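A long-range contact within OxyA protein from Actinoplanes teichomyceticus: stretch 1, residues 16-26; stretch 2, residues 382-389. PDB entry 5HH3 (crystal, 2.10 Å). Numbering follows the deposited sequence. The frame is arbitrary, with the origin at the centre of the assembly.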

# COMPACT_ATOMS: atom_id res chain seq x y z
N ALA B 16 3.32 5.51 -8.46
CA ALA B 16 3.11 6.95 -8.54
C ALA B 16 4.08 7.72 -7.63
O ALA B 16 4.64 8.76 -8.03
N ALA B 17 4.32 7.20 -6.42
CA ALA B 17 5.24 7.84 -5.47
C ALA B 17 6.69 7.91 -6.03
O ALA B 17 7.30 8.98 -5.98
N GLU B 18 7.20 6.81 -6.57
CA GLU B 18 8.50 6.77 -7.24
C GLU B 18 8.66 7.85 -8.31
O GLU B 18 9.72 8.42 -8.43
N LEU B 19 7.60 8.10 -9.08
CA LEU B 19 7.60 9.13 -10.12
C LEU B 19 7.65 10.56 -9.60
O LEU B 19 7.96 11.46 -10.35
N HIS B 20 7.33 10.76 -8.32
CA HIS B 20 7.27 12.09 -7.73
C HIS B 20 8.34 12.37 -6.69
O HIS B 20 8.19 13.27 -5.88
N ARG B 21 9.43 11.61 -6.74
CA ARG B 21 10.70 12.01 -6.13
C ARG B 21 11.21 13.24 -6.88
O ARG B 21 10.63 13.62 -7.90
N ARG B 22 12.26 13.88 -6.39
CA ARG B 22 12.74 15.14 -6.96
C ARG B 22 14.25 15.10 -7.11
O ARG B 22 14.94 14.50 -6.29
N ASP B 23 14.74 15.74 -8.16
CA ASP B 23 16.17 15.99 -8.33
C ASP B 23 16.38 17.44 -7.95
O ASP B 23 16.17 18.36 -8.76
N ARG B 24 16.75 17.65 -6.68
CA ARG B 24 16.73 18.98 -6.08
C ARG B 24 15.30 19.56 -6.21
O ARG B 24 14.40 19.02 -5.60
N PHE B 25 15.08 20.60 -7.02
CA PHE B 25 13.74 21.16 -7.23
C PHE B 25 13.01 20.61 -8.45
O PHE B 25 11.83 20.92 -8.64
N ASP B 26 13.70 19.82 -9.26
CA ASP B 26 13.15 19.37 -10.53
C ASP B 26 12.43 18.03 -10.46
O ASP B 26 12.78 17.19 -9.64
N ARG B 382 19.47 16.13 1.66
CA ARG B 382 18.82 14.82 1.64
C ARG B 382 17.31 14.99 1.65
O ARG B 382 16.74 15.68 2.51
N LEU B 383 16.66 14.34 0.70
CA LEU B 383 15.22 14.40 0.57
C LEU B 383 14.65 13.05 0.97
O LEU B 383 15.18 12.01 0.56
N GLY B 384 13.58 13.07 1.76
CA GLY B 384 12.88 11.87 2.19
C GLY B 384 11.90 11.41 1.12
O GLY B 384 11.84 11.99 0.03
N PRO B 385 11.11 10.39 1.43
CA PRO B 385 10.05 9.99 0.51
C PRO B 385 9.11 11.17 0.20
O PRO B 385 8.94 12.05 1.02
N PRO B 386 8.50 11.19 -1.00
CA PRO B 386 7.47 12.16 -1.34
C PRO B 386 6.32 12.14 -0.32
O PRO B 386 6.09 11.11 0.25
N PRO B 387 5.62 13.25 -0.07
CA PRO B 387 5.83 14.52 -0.78
C PRO B 387 7.03 15.35 -0.26
O PRO B 387 7.51 15.12 0.87
N PHE B 388 7.48 16.29 -1.09
CA PHE B 388 8.71 17.09 -0.92
C PHE B 388 9.12 17.31 0.53
O PHE B 388 8.54 18.13 1.24
N ASP B 389 10.17 16.60 0.92
CA ASP B 389 10.53 16.46 2.30
C ASP B 389 12.03 16.70 2.49
O ASP B 389 12.85 15.76 2.40

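No direct hydrogen bond crosses this contact, which buries 408 Å² summed over both sides; the evidence for packing is therefore mostly van der Waals distance and side-chain direction. Pro 386 and Phe 388 contribute the largest covered areas.

Pro 386, in a C-gamma exo pucker, points its CB toward stretch 1 and sets its ring against the backbone carbonyls of Ala 17 and His 20. Pro 386 CG lies 3.4 Å from Ala 17 O and 3.5 Å from His 20 O. His 20 (chi1 m) starts sideways, but its end leads away, where His 20 ND1 donates to Ala 16 O at 2.8 Å (177°). The cis peptide bond before Pro 387 accompanies a CB that points away, and Pro 387 makes no contact.

Arg 21 (m, t, t, chi4 -75°) leaves the backbone sideways, and its extended middle brings the guanidinium nearer stretch 2. Arg 21 NE holds Glu 18 OE2 at 2.6 Å in a salt bridge, while Glu 18, with chi1 and chi2 both m, bends its carboxylate back to this partner. Arg 21 NH1 is 4.4 Å from Gly 384 O, too far for direct bonding; a water closes the gap, accepting from Arg 21 NH1 at 2.7 Å and donating to Gly 384 O at 2.8 Å.

Arg 22 points toward stretch 2 but folds through three successive m rotamers. This curl lets Arg 22 NH2 donate to Phe 25 O at 2.9 Å (171°) and places one guanidinium face over the edge of Phe 388, with Arg 22 NH1 3.2 Å from Phe 388 CD2. Phe 388 begins sideways; chi1 t carries its ring inward, where Phe 388 CE2 lies 3.6 Å from Arg 24 O and CZ meets Phe 25 CD1 at 4.3 Å. Leu 383 (m, t) points toward stretch 1, its CD1 3.9 Å from Arg 22 O.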

# COMPACT_ATOMS: atom_id res chain seq x y z
CB ALA B 16 1.66 7.33 -8.24
CB ALA B 17 5.22 7.15 -4.11
CB GLU B 18 8.79 5.42 -7.91
CG GLU B 18 9.24 4.30 -7.01
CD GLU B 18 10.62 4.53 -6.37
OE1 GLU B 18 11.58 3.82 -6.76
OE2 GLU B 18 10.73 5.38 -5.46
CB LEU B 19 6.37 8.96 -11.04
CG LEU B 19 6.41 7.69 -11.90
CD1 LEU B 19 5.10 7.44 -12.63
CD2 LEU B 19 7.54 7.75 -12.90
CB HIS B 20 5.86 12.34 -7.19
CG HIS B 20 4.87 12.48 -8.28
ND1 HIS B 20 4.26 11.40 -8.87
CD2 HIS B 20 4.50 13.56 -9.00
CE1 HIS B 20 3.49 11.82 -9.86
NE2 HIS B 20 3.63 13.12 -9.97
CB ARG B 21 11.71 10.87 -6.21
CG ARG B 21 11.30 9.65 -5.40
CD ARG B 21 12.42 8.64 -5.35
NE ARG B 21 12.06 7.45 -4.57
CZ ARG B 21 12.00 7.38 -3.23
NH1 ARG B 21 12.27 8.44 -2.45
NH2 ARG B 21 11.66 6.22 -2.66
CB ARG B 22 12.36 16.33 -6.07
CG ARG B 22 10.89 16.42 -5.69
CD ARG B 22 10.02 16.91 -6.82
NE ARG B 22 10.12 18.35 -7.07
CZ ARG B 22 9.33 19.30 -6.58
NH1 ARG B 22 8.32 19.03 -5.74
NH2 ARG B 22 9.55 20.56 -6.94
CB ASP B 23 16.60 15.72 -9.76
CG ASP B 23 18.09 15.98 -9.98
OD1 ASP B 23 18.84 16.23 -9.01
OD2 ASP B 23 18.51 15.94 -11.15
CB ARG B 24 17.87 19.85 -6.65
CG ARG B 24 19.24 19.19 -6.49
CD ARG B 24 20.42 20.04 -6.95
NE ARG B 24 20.64 21.17 -6.03
CZ ARG B 24 20.31 22.45 -6.26
NH1 ARG B 24 19.75 22.83 -7.41
NH2 ARG B 24 20.56 23.37 -5.32
CB PHE B 25 13.82 22.69 -7.37
CG PHE B 25 14.46 23.36 -6.20
CD1 PHE B 25 13.75 23.51 -5.02
CD2 PHE B 25 15.77 23.78 -6.25
CE1 PHE B 25 14.33 24.11 -3.92
CE2 PHE B 25 16.36 24.38 -5.14
CZ PHE B 25 15.64 24.54 -3.98
CB ASP B 26 14.25 19.26 -11.54
CG ASP B 26 14.98 20.56 -11.76
OD1 ASP B 26 14.44 21.63 -11.40
OD2 ASP B 26 16.07 20.48 -12.31
CB ARG B 382 19.22 13.98 2.85
CG ARG B 382 20.73 13.83 3.04
CD ARG B 382 21.07 12.43 3.54
NE ARG B 382 22.46 12.33 3.99
CZ ARG B 382 22.89 12.41 5.25
NH1 ARG B 382 22.05 12.60 6.27
NH2 ARG B 382 24.19 12.29 5.50
CB LEU B 383 14.84 14.73 -0.87
CG LEU B 383 15.32 16.10 -1.36
CD1 LEU B 383 14.92 16.27 -2.82
CD2 LEU B 383 14.74 17.21 -0.51
CB PRO B 385 9.30 8.91 1.28
CG PRO B 385 10.30 8.36 2.25
CD PRO B 385 11.16 9.53 2.63
CB PRO B 386 6.96 11.69 -2.70
CG PRO B 386 8.05 10.87 -3.27
CD PRO B 386 8.89 10.35 -2.15
CB PRO B 387 4.52 15.25 -0.56
CG PRO B 387 3.96 14.69 0.73
CD PRO B 387 4.47 13.28 0.84
CB PHE B 388 8.58 18.47 -1.58
CG PHE B 388 9.91 19.11 -1.93
CD1 PHE B 388 10.73 19.64 -0.96
CD2 PHE B 388 10.34 19.16 -3.23
CE1 PHE B 388 11.96 20.22 -1.30
CE2 PHE B 388 11.57 19.74 -3.58
CZ PHE B 388 12.37 20.27 -2.61
CB ASP B 389 10.13 15.08 2.77
CG ASP B 389 10.54 14.81 4.19
OD1 ASP B 389 10.74 15.78 4.95
OD2 ASP B 389 10.67 13.63 4.55
O HOH W 1 13.19 10.96 -2.20